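Anti-sigma-I factor RsgI3 (Clostridium thermocellum, PDB 6QE7) probably holds the sigma factor SigI3 inactive until its extracellular tandem PA14 domains, the part in this chain, bind pectin and related polysaccharides. Local coordinates at residues Y158-F169 / D183-D191; N232-A240 / E259-F268. All coordinates share one frame; numbering follows the deposited sequence.

Interaction 1. Residues Y158-F169 / D183-D191; sequences YYGDAELKDKRF and DFPVGELKD
Val186 is the apolar wedge between the two segments, its methyls divided between two sides. With CG1 anti to its backbone N (chi1 -177°), that methyl lies over one face of the Arg168 guanidinium, packs on Arg168 CG at 3.8 Å and reaches Gly160 CA. CG2 goes the other way, to Tyr158 CB, the edge of the Tyr158 ring and Phe169 CE2. Pro185 packs its CB against Tyr158 CE2, while Pro185 O meets the edge of the Phe169 ring, 3.4 Å from Phe169 CZ. Leu189 CD2 rests on Gly160 CA, and a water bridges Gly160 O and Lys190 N. The polar edge belongs to Arg168. NH2 gives a straight bond (166°) to Glu188 O at 2.9 Å; NH1 is shared between Gly187 O, at 2.8 Å, and a salt bridge to Glu188 OE1. Arg168 NE makes a salt bridge to Asp166 OD2 at 2.8 Å, in the guanidinium plane but above the carboxylate plane, so acceptors on all three nitrogens fix the group's rotation. Arg168 N gives to Tyr158 O and Phe169 O receives from Tyr158 N, two residues against one: a classic beta bulge ending strand pair 154-159/167-173 of the second PA14 domain.

Interaction 2. Residues N232-A240 / E259-F268; sequences NWQNQGKEA and EYCNYGEPAF
Cys261 SG sits almost squarely over the six-membered ring of Trp233, a sulfur-aromatic contact 3.4 Å from SG to the ring centroid and only 8° off the ring normal. It packs a loop of the second PA14 domain, which leads from strand 227-232 to strand 240-248, against the last part of strand 254-263. Two torsions bring the groups together: Trp233 carries CG anti to the backbone N (chi1 -169°), swinging the indole onto the strand, and Cys261 holds SG between its backbone N and carbonyl carbon (chi1 68°). Cys261 CB adds a tight apolar contact to Trp233 CH2 at 3.4 Å, and Glu259 O meets the rim of the indole near its plane, 3.6 Å from Trp233 CZ3. Arg221 makes a cation-pi contact with the same indole.

Tyr263 crosses Trp233 at about a right angle. Its hydroxyl lies over the indole face that also receives the sulfur and donates to Trp233 O; the modelled bond is so short that its length is doubtful. The edge of the phenol ring also meets Asn235 O, 3.3 Å from Tyr263 CE2. Asn235 itself turns its ND2 to Gly218 O.

Farther along, Glu239 sets its CG over the face of Phe268, 4.3 Å from the ring centroid, a CH-pi contact. Between these two aromatic contacts the chain turns after Tyr263, and Asn262 ND2, which also bonds to Gly192 O, spans the turn with a bond to Glu265 O, 2.8 Å long and lying in both the amide plane and the carbonyl plane.

Followed from the N terminus, the second PA14 domain first makes interaction 1. There the hairpin turn after strand 154-159 meets the loop that returns from strand 177-179 to strand 193-202, closing a loop of 13 intervening residues. Interaction 2 opens later and closes over 18 residues, so the two lie in series, neither nested nor crossed. Segments 183-191, 232-240 and 259-268 lie where the chain passes between the domain's two antiparallel sheets; interaction 2 ties two of these connections to each other, interaction 1 the third to the hairpin of strands 154-159 and 167-173. Their centres are 14 Å apart, and Phe184, packing on the backbone of Glu265, links them, as do Ala162 O on Cys261 CB and Leu164 on Glu259.

Interaction 1. Residues Y158-F169 / D183-D191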
loop_
_atom_site.group_PDB
_atom_site.type_symbol
_atom_site.label_atom_id
_atom_site.label_comp_id
_atom_site.label_asym_id
_atom_site.label_seq_id
_atom_site.Cartn_x
_atom_site.Cartn_y
_atom_site.Cartn_z
ATOM N N TYR A 158 -16.389 11.963 -13.730
ATOM C CA TYR A 158 -17.674 12.724 -13.735
ATOM C C TYR A 158 -18.484 12.395 -14.983
ATOM O O TYR A 158 -17.952 12.445 -16.080
ATOM C CB TYR A 158 -17.410 14.213 -13.619
ATOM C CG TYR A 158 -16.955 14.561 -12.247
ATOM C CD1 TYR A 158 -15.717 14.184 -11.785
ATOM C CD2 TYR A 158 -17.771 15.247 -11.392
ATOM C CE1 TYR A 158 -15.284 14.554 -10.520
ATOM C CE2 TYR A 158 -17.378 15.572 -10.107
ATOM C CZ TYR A 158 -16.137 15.184 -9.643
ATOM O OH TYR A 158 -15.764 15.468 -8.347
ATOM N N TYR A 159 -19.754 12.058 -14.790
ATOM C CA TYR A 159 -20.667 11.675 -15.884
ATOM C C TYR A 159 -21.768 12.708 -16.076
ATOM O O TYR A 159 -22.265 13.280 -15.080
ATOM C CB TYR A 159 -21.253 10.288 -15.626
ATOM C CG TYR A 159 -20.213 9.212 -15.665
ATOM C CD1 TYR A 159 -19.482 8.926 -14.526
ATOM C CD2 TYR A 159 -19.889 8.565 -16.837
ATOM C CE1 TYR A 159 -18.516 7.935 -14.527
ATOM C CE2 TYR A 159 -18.954 7.540 -16.848
ATOM C CZ TYR A 159 -18.244 7.264 -15.687
ATOM O OH TYR A 159 -17.300 6.316 -15.608
ATOM N N GLY A 160 -22.211 12.841 -17.335
ATOM C CA GLY A 160 -23.307 13.744 -17.750
ATOM C C GLY A 160 -24.659 13.065 -17.762
ATOM O O GLY A 160 -25.562 13.556 -18.437
ATOM N N ASP A 161 -24.869 12.084 -16.901
ATOM C CA ASP A 161 -26.217 11.494 -16.691
ATOM C C ASP A 161 -26.253 10.872 -15.294
ATOM O O ASP A 161 -25.211 10.840 -14.638
ATOM C CB ASP A 161 -26.426 10.457 -17.794
ATOM C CG ASP A 161 -25.302 9.404 -17.801
ATOM O OD1 ASP A 161 -25.145 8.695 -16.778
ATOM O OD2 ASP A 161 -24.552 9.334 -18.808
ATOM N N ALA A 162 -27.364 10.285 -14.868
ATOM C CA ALA A 162 -27.453 9.753 -13.487
ATOM C C ALA A 162 -27.056 8.285 -13.446
ATOM O O ALA A 162 -27.244 7.747 -12.368
ATOM C CB ALA A 162 -28.831 9.876 -12.923
ATOM N N GLU A 163 -26.543 7.703 -14.539
ATOM C CA GLU A 163 -26.439 6.233 -14.724
ATOM C C GLU A 163 -24.990 5.858 -15.024
ATOM O O GLU A 163 -24.767 4.751 -15.468
ATOM C CB GLU A 163 -27.404 5.775 -15.830
ATOM C CG GLU A 163 -28.858 5.650 -15.338
ATOM C CD GLU A 163 -29.899 4.889 -16.169
ATOM O OE1 GLU A 163 -29.602 4.489 -17.337
ATOM O OE2 GLU A 163 -31.023 4.683 -15.627
ATOM N N LEU A 164 -24.044 6.745 -14.714
ATOM C CA LEU A 164 -22.584 6.528 -14.900
ATOM C C LEU A 164 -22.334 6.098 -16.353
ATOM O O LEU A 164 -21.335 5.340 -16.615
ATOM C CB LEU A 164 -22.079 5.515 -13.864
ATOM C CG LEU A 164 -22.320 5.930 -12.400
ATOM C CD1 LEU A 164 -22.149 4.764 -11.435
ATOM C CD2 LEU A 164 -21.408 7.075 -12.012
ATOM N N LYS A 165 -23.082 6.676 -17.306
ATOM C CA LYS A 165 -22.901 6.300 -18.746
ATOM C C LYS A 165 -22.004 7.293 -19.489
ATOM O O LYS A 165 -20.967 6.888 -20.000
ATOM C CB LYS A 165 -24.261 6.111 -19.430
ATOM C CG LYS A 165 -24.952 4.776 -19.157
ATOM C CD LYS A 165 -26.142 4.499 -20.073
ATOM C CE LYS A 165 -27.115 3.594 -19.349
ATOM N NZ LYS A 165 -28.217 3.118 -20.209
ATOM N N ASP A 166 -22.386 8.562 -19.613
ATOM C CA ASP A 166 -21.709 9.518 -20.526
ATOM C C ASP A 166 -20.562 10.196 -19.767
ATOM O O ASP A 166 -20.850 11.089 -18.908
ATOM C CB ASP A 166 -22.696 10.572 -21.035
ATOM C CG ASP A 166 -21.987 11.592 -21.899
ATOM O OD1 ASP A 166 -21.058 11.197 -22.607
ATOM O OD2 ASP A 166 -22.392 12.751 -21.890
ATOM N N LYS A 167 -19.313 9.811 -20.025
ATOM C CA LYS A 167 -18.193 10.261 -19.167
ATOM C C LYS A 167 -17.732 11.623 -19.667
ATOM O O LYS A 167 -17.514 11.752 -20.801
ATOM C CB LYS A 167 -16.995 9.305 -19.168
ATOM C CG LYS A 167 -15.861 9.727 -18.234
ATOM C CD LYS A 167 -14.525 9.045 -18.522
ATOM C CE LYS A 167 -14.551 7.575 -18.165
ATOM N NZ LYS A 167 -13.626 6.793 -19.014
ATOM N N ARG A 168 -17.611 12.616 -18.828
ATOM C CA ARG A 168 -17.313 13.971 -19.311
ATOM C C ARG A 168 -15.849 14.310 -19.032
ATOM O O ARG A 168 -15.219 14.889 -19.907
ATOM C CB ARG A 168 -18.273 14.972 -18.670
ATOM C CG ARG A 168 -19.713 14.782 -19.095
ATOM C CD ARG A 168 -19.915 15.024 -20.595
ATOM N NE ARG A 168 -21.360 15.096 -20.738
ATOM C CZ ARG A 168 -22.083 16.173 -20.489
ATOM N NH1 ARG A 168 -21.477 17.280 -20.132
ATOM N NH2 ARG A 168 -23.395 16.133 -20.577
ATOM N N PHE A 169 -15.345 14.034 -17.830
ATOM C CA PHE A 169 -13.950 14.357 -17.459
ATOM C C PHE A 169 -13.545 13.507 -16.246
ATOM O O PHE A 169 -14.374 12.982 -15.509
ATOM C CB PHE A 169 -13.741 15.867 -17.250
ATOM C CG PHE A 169 -14.524 16.478 -16.106
ATOM C CD1 PHE A 169 -14.012 16.467 -14.826
ATOM C CD2 PHE A 169 -15.785 17.049 -16.306
ATOM C CE1 PHE A 169 -14.741 16.963 -13.750
ATOM C CE2 PHE A 169 -16.493 17.590 -15.242
ATOM C CZ PHE A 169 -15.977 17.532 -13.964
ATOM N N ASP A 183 -24.738 24.795 -8.291
ATOM C CA ASP A 183 -23.698 24.988 -9.357
ATOM C C ASP A 183 -23.083 23.629 -9.654
ATOM O O ASP A 183 -22.056 23.277 -9.044
ATOM C CB ASP A 183 -22.612 25.983 -8.942
ATOM C CG ASP A 183 -23.189 27.134 -8.129
ATOM O OD1 ASP A 183 -23.438 26.946 -6.896
ATOM O OD2 ASP A 183 -23.436 28.195 -8.742
ATOM N N PHE A 184 -23.712 22.860 -10.517
ATOM C CA PHE A 184 -23.355 21.433 -10.729
ATOM C C PHE A 184 -21.917 21.320 -11.180
ATOM O O PHE A 184 -21.437 22.047 -12.027
ATOM C CB PHE A 184 -24.298 20.763 -11.731
ATOM C CG PHE A 184 -25.741 20.828 -11.320
ATOM C CD1 PHE A 184 -26.159 20.215 -10.161
ATOM C CD2 PHE A 184 -26.628 21.644 -11.999
ATOM C CE1 PHE A 184 -27.473 20.299 -9.748
ATOM C CE2 PHE A 184 -27.943 21.719 -11.604
ATOM C CZ PHE A 184 -28.379 21.015 -10.507
ATOM N N PRO A 185 -21.194 20.282 -10.732
ATOM C CA PRO A 185 -19.823 20.097 -11.170
ATOM C C PRO A 185 -19.637 19.736 -12.652
ATOM O O PRO A 185 -18.505 19.726 -13.172
ATOM C CB PRO A 185 -19.268 19.044 -10.190
ATOM C CG PRO A 185 -20.496 18.278 -9.766
ATOM C CD PRO A 185 -21.650 19.277 -9.783
ATOM N N VAL A 186 -20.716 19.457 -13.359
ATOM C CA VAL A 186 -20.657 18.951 -14.751
ATOM C C VAL A 186 -21.591 19.886 -15.522
ATOM O O VAL A 186 -22.691 20.105 -15.009
ATOM C CB VAL A 186 -21.131 17.483 -14.811
ATOM C CG1 VAL A 186 -21.032 16.890 -16.212
ATOM C CG2 VAL A 186 -20.362 16.632 -13.845
ATOM N N GLY A 187 -21.139 20.446 -16.629
ATOM C CA GLY A 187 -21.969 21.308 -17.494
ATOM C C GLY A 187 -22.797 20.512 -18.483
ATOM O O GLY A 187 -22.609 19.283 -18.614
ATOM N N GLU A 188 -23.706 21.185 -19.180
ATOM C CA GLU A 188 -24.518 20.587 -20.267
ATOM C C GLU A 188 -25.314 19.380 -19.746
ATOM O O GLU A 188 -25.224 18.309 -20.352
ATOM C CB GLU A 188 -23.676 20.096 -21.460
ATOM C CG GLU A 188 -22.774 21.125 -22.138
ATOM C CD GLU A 188 -21.308 20.964 -21.763
ATOM O OE1 GLU A 188 -20.972 19.935 -21.119
ATOM O OE2 GLU A 188 -20.500 21.843 -22.122
ATOM N N LEU A 189 -26.023 19.517 -18.643
ATOM C CA LEU A 189 -26.779 18.383 -18.065
ATOM C C LEU A 189 -28.222 18.432 -18.533
ATOM O O LEU A 189 -28.661 19.493 -18.903
ATOM C CB LEU A 189 -26.727 18.472 -16.542
ATOM C CG LEU A 189 -25.327 18.294 -15.956
ATOM C CD1 LEU A 189 -25.350 18.573 -14.468
ATOM C CD2 LEU A 189 -24.770 16.902 -16.249
ATOM N N LYS A 190 -28.965 17.350 -18.370
ATOM C CA LYS A 190 -30.436 17.396 -18.502
ATOM C C LYS A 190 -31.019 17.246 -17.096
ATOM O O LYS A 190 -30.639 16.300 -16.393
ATOM C CB LYS A 190 -30.849 16.304 -19.489
ATOM C CG LYS A 190 -30.262 16.400 -20.895
ATOM C CD LYS A 190 -29.964 15.013 -21.448
ATOM C CE LYS A 190 -29.801 14.924 -22.954
ATOM N NZ LYS A 190 -28.367 14.996 -23.319
ATOM N N ASP A 191 -31.840 18.164 -16.653
ATOM C CA ASP A 191 -32.568 18.029 -15.355
ATOM C C ASP A 191 -31.614 17.866 -14.142
ATOM O O ASP A 191 -32.057 17.276 -13.131
ATOM C CB ASP A 191 -33.541 16.850 -15.414
ATOM C CG ASP A 191 -34.567 16.910 -16.537
ATOM O OD1 ASP A 191 -35.316 17.916 -16.588
ATOM O OD2 ASP A 191 -34.576 15.966 -17.348
HETATM O O HOH W 1 -27.874 15.130 -17.732
#

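Interaction 2. Residues N232-A240 / E259-F268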
loop_
_atom_site.group_PDB
_atom_site.type_symbol
_atom_site.label_atom_id
_atom_site.label_comp_id
_atom_site.label_asym_id
_atom_site.label_seq_id
_atom_site.Cartn_x
_atom_site.Cartn_y
_atom_site.Cartn_z
ATOM N N ASN A 232 -27.579 2.700 -1.403
ATOM C CA ASN A 232 -28.815 3.503 -1.408
ATOM C C ASN A 232 -28.829 4.315 -2.712
ATOM O O ASN A 232 -28.724 5.520 -2.685
ATOM C CB ASN A 232 -28.890 4.305 -0.118
ATOM C CG ASN A 232 -30.182 5.076 -0.005
ATOM O OD1 ASN A 232 -31.183 4.687 -0.636
ATOM N ND2 ASN A 232 -30.156 6.164 0.770
ATOM N N TRP A 233 -28.849 3.633 -3.830
ATOM C CA TRP A 233 -28.684 4.260 -5.155
ATOM C C TRP A 233 -29.947 5.034 -5.576
ATOM O O TRP A 233 -29.786 5.900 -6.448
ATOM C CB TRP A 233 -28.357 3.176 -6.168
ATOM C CG TRP A 233 -27.908 3.696 -7.479
ATOM C CD1 TRP A 233 -28.433 3.434 -8.710
ATOM C CD2 TRP A 233 -26.794 4.560 -7.686
ATOM N NE1 TRP A 233 -27.743 4.118 -9.664
ATOM C CE2 TRP A 233 -26.737 4.826 -9.072
ATOM C CE3 TRP A 233 -25.869 5.170 -6.830
ATOM C CZ2 TRP A 233 -25.747 5.626 -9.629
ATOM C CZ3 TRP A 233 -24.924 6.013 -7.377
ATOM C CH2 TRP A 233 -24.826 6.186 -8.762
ATOM N N GLN A 234 -31.131 4.714 -5.028
ATOM C CA GLN A 234 -32.444 5.364 -5.371
ATOM C C GLN A 234 -32.662 6.600 -4.491
ATOM O O GLN A 234 -33.550 7.415 -4.760
ATOM C CB GLN A 234 -33.601 4.355 -5.225
ATOM C CG GLN A 234 -33.466 3.072 -6.075
ATOM C CD GLN A 234 -33.233 3.300 -7.557
ATOM O OE1 GLN A 234 -34.070 3.872 -8.251
ATOM N NE2 GLN A 234 -32.111 2.817 -8.088
ATOM N N ASN A 235 -31.853 6.813 -3.472
ATOM C CA ASN A 235 -32.224 7.836 -2.463
ATOM C C ASN A 235 -32.424 9.192 -3.148
ATOM O O ASN A 235 -31.613 9.569 -4.059
ATOM C CB ASN A 235 -31.203 8.014 -1.328
ATOM C CG ASN A 235 -31.333 9.369 -0.661
ATOM O OD1 ASN A 235 -32.356 9.631 -0.001
ATOM N ND2 ASN A 235 -30.363 10.255 -0.895
ATOM N N GLN A 236 -33.379 9.938 -2.614
ATOM C CA GLN A 236 -33.745 11.311 -3.035
ATOM C C GLN A 236 -33.673 12.289 -1.849
ATOM O O GLN A 236 -33.548 13.487 -2.094
ATOM C CB GLN A 236 -35.161 11.216 -3.618
ATOM C CG GLN A 236 -35.354 11.997 -4.905
ATOM C CD GLN A 236 -34.339 11.598 -5.945
ATOM O OE1 GLN A 236 -33.152 11.887 -5.815
ATOM N NE2 GLN A 236 -34.817 10.947 -6.990
ATOM N N GLY A 237 -33.765 11.799 -0.605
ATOM C CA GLY A 237 -33.823 12.647 0.601
ATOM C C GLY A 237 -32.642 13.593 0.607
ATOM O O GLY A 237 -31.556 13.201 0.091
ATOM N N LYS A 238 -32.841 14.805 1.110
ATOM C CA LYS A 238 -31.778 15.818 1.287
ATOM C C LYS A 238 -30.863 15.292 2.403
ATOM O O LYS A 238 -31.373 14.728 3.377
ATOM C CB LYS A 238 -32.346 17.201 1.624
ATOM C CG LYS A 238 -31.328 18.182 2.209
ATOM C CD LYS A 238 -31.739 19.652 2.264
ATOM C CE LYS A 238 -30.551 20.552 2.563
ATOM N NZ LYS A 238 -30.602 21.844 1.840
ATOM N N GLU A 239 -29.550 15.402 2.241
ATOM C CA GLU A 239 -28.572 14.919 3.260
ATOM C C GLU A 239 -29.088 13.636 3.920
ATOM O O GLU A 239 -29.097 13.596 5.158
ATOM C CB GLU A 239 -28.293 16.036 4.273
ATOM C CG GLU A 239 -27.674 17.242 3.575
ATOM C CD GLU A 239 -27.406 18.443 4.442
ATOM O OE1 GLU A 239 -27.098 18.241 5.633
ATOM O OE2 GLU A 239 -27.515 19.561 3.922
ATOM N N ALA A 240 -29.525 12.646 3.139
ATOM C CA ALA A 240 -29.839 11.289 3.652
ATOM C C ALA A 240 -28.511 10.660 4.136
ATOM O O ALA A 240 -27.448 10.871 3.442
ATOM C CB ALA A 240 -30.475 10.408 2.588
ATOM N N GLU A 259 -19.669 5.660 -5.549
ATOM C CA GLU A 259 -20.551 6.110 -6.671
ATOM C C GLU A 259 -21.670 7.009 -6.090
ATOM O O GLU A 259 -22.259 6.708 -5.018
ATOM C CB GLU A 259 -21.063 4.926 -7.505
ATOM C CG GLU A 259 -20.033 4.234 -8.397
ATOM C CD GLU A 259 -20.442 2.947 -9.130
ATOM O OE1 GLU A 259 -21.511 2.382 -8.823
ATOM O OE2 GLU A 259 -19.643 2.468 -9.942
ATOM N N TYR A 260 -21.936 8.101 -6.796
ATOM C CA TYR A 260 -22.928 9.141 -6.434
ATOM C C TYR A 260 -23.770 9.448 -7.678
ATOM O O TYR A 260 -23.235 9.667 -8.760
ATOM C CB TYR A 260 -22.251 10.442 -5.982
ATOM C CG TYR A 260 -23.219 11.559 -5.686
ATOM C CD1 TYR A 260 -24.145 11.398 -4.674
ATOM C CD2 TYR A 260 -23.274 12.734 -6.408
ATOM C CE1 TYR A 260 -25.068 12.374 -4.365
ATOM C CE2 TYR A 260 -24.253 13.699 -6.162
ATOM C CZ TYR A 260 -25.147 13.532 -5.123
ATOM O OH TYR A 260 -26.120 14.445 -4.771
ATOM N N CYS A 261 -25.068 9.550 -7.504
ATOM C CA CYS A 261 -25.931 10.089 -8.562
ATOM C C CYS A 261 -26.830 11.175 -7.947
ATOM O O CYS A 261 -27.306 11.087 -6.851
ATOM C CB CYS A 261 -26.629 8.970 -9.308
ATOM S SG CYS A 261 -27.869 8.071 -8.343
ATOM N N ASN A 262 -26.901 12.251 -8.658
ATOM C CA ASN A 262 -27.841 13.356 -8.452
ATOM C C ASN A 262 -29.094 13.146 -9.306
ATOM O O ASN A 262 -28.965 12.804 -10.502
ATOM C CB ASN A 262 -27.150 14.627 -8.918
ATOM C CG ASN A 262 -27.763 15.757 -8.169
ATOM O OD1 ASN A 262 -27.738 15.676 -6.936
ATOM N ND2 ASN A 262 -28.363 16.702 -8.894
ATOM N N TYR A 263 -30.272 13.398 -8.768
ATOM C CA TYR A 263 -31.535 13.209 -9.534
ATOM C C TYR A 263 -32.213 14.586 -9.806
ATOM O O TYR A 263 -33.415 14.733 -10.322
ATOM C CB TYR A 263 -32.392 12.194 -8.770
ATOM C CG TYR A 263 -31.890 10.774 -8.653
ATOM C CD1 TYR A 263 -31.896 9.939 -9.761
ATOM C CD2 TYR A 263 -31.490 10.221 -7.424
ATOM C CE1 TYR A 263 -31.507 8.605 -9.665
ATOM C CE2 TYR A 263 -31.141 8.880 -7.301
ATOM C CZ TYR A 263 -31.161 8.067 -8.430
ATOM O OH TYR A 263 -30.806 6.748 -8.427
ATOM N N GLY A 264 -31.453 15.636 -9.527
ATOM C CA GLY A 264 -31.792 17.009 -9.947
ATOM C C GLY A 264 -31.759 17.966 -8.775
ATOM O O GLY A 264 -31.814 19.215 -9.030
ATOM N N GLU A 265 -31.659 17.426 -7.548
ATOM C CA GLU A 265 -31.571 18.239 -6.307
ATOM C C GLU A 265 -30.261 19.024 -6.374
ATOM O O GLU A 265 -29.419 18.738 -7.227
ATOM C CB GLU A 265 -31.709 17.351 -5.071
ATOM C CG GLU A 265 -33.153 17.008 -4.771
ATOM C CD GLU A 265 -33.728 15.941 -5.698
ATOM O OE1 GLU A 265 -32.928 15.150 -6.249
ATOM O OE2 GLU A 265 -34.973 15.904 -5.889
ATOM N N PRO A 266 -30.060 20.063 -5.525
ATOM C CA PRO A 266 -28.734 20.644 -5.338
ATOM C C PRO A 266 -27.850 19.528 -4.759
ATOM O O PRO A 266 -28.349 18.801 -3.859
ATOM C CB PRO A 266 -28.926 21.789 -4.341
ATOM C CG PRO A 266 -30.256 21.487 -3.655
ATOM C CD PRO A 266 -31.069 20.670 -4.637
ATOM N N ALA A 267 -26.661 19.335 -5.362
ATOM C CA ALA A 267 -25.872 18.093 -5.184
ATOM C C ALA A 267 -25.013 18.243 -3.922
ATOM O O ALA A 267 -24.463 19.324 -3.694
ATOM C CB ALA A 267 -25.015 17.802 -6.370
ATOM N N PHE A 268 -24.861 17.159 -3.184
ATOM C CA PHE A 268 -24.089 17.109 -1.922
ATOM C C PHE A 268 -23.646 15.676 -1.727
ATOM O O PHE A 268 -24.519 14.827 -1.783
ATOM C CB PHE A 268 -24.982 17.514 -0.754
ATOM C CG PHE A 268 -24.359 17.764 0.586
ATOM C CD1 PHE A 268 -24.061 16.710 1.436
ATOM C CD2 PHE A 268 -24.139 19.062 1.041
ATOM C CE1 PHE A 268 -23.519 16.948 2.695
ATOM C CE2 PHE A 268 -23.612 19.303 2.310
ATOM C CZ PHE A 268 -23.321 18.244 3.141
#